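Local coordinates for protein 4-hydroxy-tetrahydrodipicolinate synthase (Thermotoga maritima, PDB 3PB0) that catalyses the condensation of pyruvate with aspartate semialdehyde to 4-hydroxy-tetrahydrodipicolinate, a step of lysine biosynthesis, through a Schiff base to the substrate, at residues A[162-167]-A[189-194]. The protein carries 3 engineered substitutions. Sequence-based numbering, arbitrary orientation.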
loop_
_atom_site.group_PDB
_atom_site.type_symbol
_atom_site.label_atom_id
_atom_site.label_comp_id
_atom_site.label_asym_id
_atom_site.label_seq_id
_atom_site.Cartn_x
_atom_site.Cartn_y
_atom_site.Cartn_z
ATOM N N ASN A 162 -9.623 16.896 1.384
ATOM C CA ASN A 162 -9.563 15.720 0.515
ATOM C C ASN A 162 -8.322 14.822 0.700
ATOM O O ASN A 162 -8.170 13.833 -0.005
ATOM C CB ASN A 162 -9.745 16.116 -0.947
ATOM C CG ASN A 162 -8.640 17.017 -1.457
ATOM O OD1 ASN A 162 -7.904 17.638 -0.687
ATOM N ND2 ASN A 162 -8.522 17.099 -2.771
ATOM N N VAL A 163 -7.437 15.171 1.632
ATOM C CA VAL A 163 -6.403 14.229 2.092
ATOM C C VAL A 163 -7.073 13.308 3.110
ATOM O O VAL A 163 -7.498 13.763 4.179
ATOM C CB VAL A 163 -5.184 14.946 2.704
ATOM C CG1 VAL A 163 -4.232 13.925 3.349
ATOM C CG2 VAL A 163 -4.446 15.750 1.635
ATOM N N VAL A 164 -7.228 12.031 2.760
ATOM C CA VAL A 164 -8.031 11.109 3.590
ATOM C C VAL A 164 -7.253 10.528 4.769
ATOM O O VAL A 164 -7.818 10.241 5.840
ATOM C CB VAL A 164 -8.671 9.959 2.741
ATOM C CG1 VAL A 164 -7.619 9.172 1.974
ATOM C CG2 VAL A 164 -9.501 9.019 3.615
ATOM N N GLY A 165 -5.953 10.358 4.574
ATOM C CA GLY A 165 -5.154 9.681 5.554
ATOM C C GLY A 165 -3.683 9.704 5.231
ATOM O O GLY A 165 -3.213 10.452 4.355
ATOM N N ILE A 166 -2.957 8.877 5.967
ATOM C CA ILE A 166 -1.541 8.762 5.763
ATOM C C ILE A 166 -1.180 7.266 5.795
ATOM O O ILE A 166 -1.656 6.514 6.669
ATOM C CB ILE A 166 -0.764 9.596 6.832
ATOM C CG1 ILE A 166 0.744 9.637 6.534
ATOM C CG2 ILE A 166 -1.066 9.096 8.262
ATOM C CD1 ILE A 166 1.491 10.688 7.397
ATOM N N LYS A 167 -0.409 6.846 4.792
ATOM C CA LYS A 167 0.320 5.594 4.848
ATOM C C LYS A 167 1.609 5.892 5.605
ATOM O O LYS A 167 2.530 6.529 5.067
ATOM C CB LYS A 167 0.638 5.070 3.439
ATOM C CG LYS A 167 1.473 3.761 3.471
ATOM C CD LYS A 167 1.734 3.198 2.089
ATOM C CE LYS A 167 2.485 1.863 2.187
ATOM N NZ LYS A 167 3.187 1.485 0.945
ATOM N N ASP A 189 -11.728 11.479 11.977
ATOM C CA ASP A 189 -11.739 10.350 11.051
ATOM C C ASP A 189 -10.580 10.312 10.041
ATOM O O ASP A 189 -10.695 9.644 9.016
ATOM C CB ASP A 189 -13.107 10.262 10.326
ATOM C CG ASP A 189 -13.385 11.453 9.413
ATOM O OD1 ASP A 189 -12.562 12.392 9.351
ATOM O OD2 ASP A 189 -14.424 11.426 8.711
ATOM N N PHE A 190 -9.494 11.047 10.302
ATOM C CA PHE A 190 -8.310 11.028 9.422
ATOM C C PHE A 190 -7.690 9.654 9.608
ATOM O O PHE A 190 -7.523 9.183 10.738
ATOM C CB PHE A 190 -7.314 12.135 9.804
ATOM C CG PHE A 190 -6.141 12.290 8.846
ATOM C CD1 PHE A 190 -6.256 13.078 7.707
ATOM C CD2 PHE A 190 -4.906 11.669 9.110
ATOM C CE1 PHE A 190 -5.170 13.262 6.838
ATOM C CE2 PHE A 190 -3.805 11.844 8.252
ATOM C CZ PHE A 190 -3.944 12.636 7.105
ATOM N N MET A 191 -7.396 8.985 8.504
ATOM C CA MET A 191 -6.993 7.577 8.590
ATOM C C MET A 191 -5.494 7.439 8.769
ATOM O O MET A 191 -4.732 8.186 8.169
ATOM C CB MET A 191 -7.463 6.811 7.358
ATOM C CG MET A 191 -8.972 6.876 7.105
ATOM S SD MET A 191 -9.949 6.180 8.458
ATOM C CE MET A 191 -9.922 4.448 8.087
ATOM N N VAL A 192 -5.067 6.505 9.620
ATOM C CA VAL A 192 -3.650 6.203 9.710
ATOM C C VAL A 192 -3.443 4.721 9.451
ATOM O O VAL A 192 -3.937 3.855 10.185
ATOM C CB VAL A 192 -2.999 6.616 11.056
ATOM C CG1 VAL A 192 -1.497 6.388 10.982
ATOM C CG2 VAL A 192 -3.292 8.075 11.370
ATOM N N TRP A 193 -2.745 4.441 8.367
ATOM C CA TRP A 193 -2.483 3.076 7.990
ATOM C C TRP A 193 -1.021 2.798 8.092
ATOM O O TRP A 193 -0.199 3.613 7.652
ATOM C CB TRP A 193 -2.928 2.816 6.554
ATOM C CG TRP A 193 -4.400 2.991 6.283
ATOM C CD1 TRP A 193 -5.425 2.161 6.667
ATOM C CD2 TRP A 193 -5.000 4.027 5.488
ATOM N NE1 TRP A 193 -6.625 2.634 6.182
ATOM C CE2 TRP A 193 -6.393 3.773 5.450
ATOM C CE3 TRP A 193 -4.495 5.148 4.816
ATOM C CZ2 TRP A 193 -7.293 4.608 4.764
ATOM C CZ3 TRP A 193 -5.398 5.992 4.138
ATOM C CH2 TRP A 193 -6.781 5.704 4.116
ATOM N N SER A 194 -0.686 1.632 8.641
ATOM C CA SER A 194 0.708 1.215 8.659
ATOM C C SER A 194 1.211 0.967 7.246
ATOM O O SER A 194 0.521 0.357 6.422
ATOM C CB SER A 194 0.923 -0.048 9.504
ATOM O OG SER A 194 2.281 -0.458 9.366
HETATM O O HOH W 1 -10.356 10.685 6.577
#
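M191 N donates to V164 O (3.0 Å, N-H...O 172°), I166 N to M191 O and W193 N to I166 O, a ladder that pairs 163-167 with 191-194 as parallel neighbours of the TIM barrel, the two strands of one beta-alpha-beta unit bridged by helix 173-186. F190, the residue just before strand 191-194, can be followed outward. From CB, CG stands anti to the backbone N (chi1 -173°), which swings the ring over strand 163-167. CG and CD1 lie near V164 O, and CD2 beside G165 CA. CE1 meets V163 CG1 at 3.7 Å, CE2 packs on I166 CG2, and CZ, the tip, reaches G165 C at 3.5 Å. G165 CA sits over one ring face, 3.7 Å from the centroid and 17° off the normal, a CH-pi contact. Cutting F190 back to an alanine is likely to uncover G165 CA and leave V163 CG1 and I166 CG2 without the ring they both touch. W193 lies on the same sheet face as K167, the predicted Schiff-base lysine; its CH2 edge meets V164 CG1, and NE1 hydrogen-bonds to F8 O. V164 O is gripped twice: besides M191 N, a water donates to it at 2.7 Å and equally to D189 O.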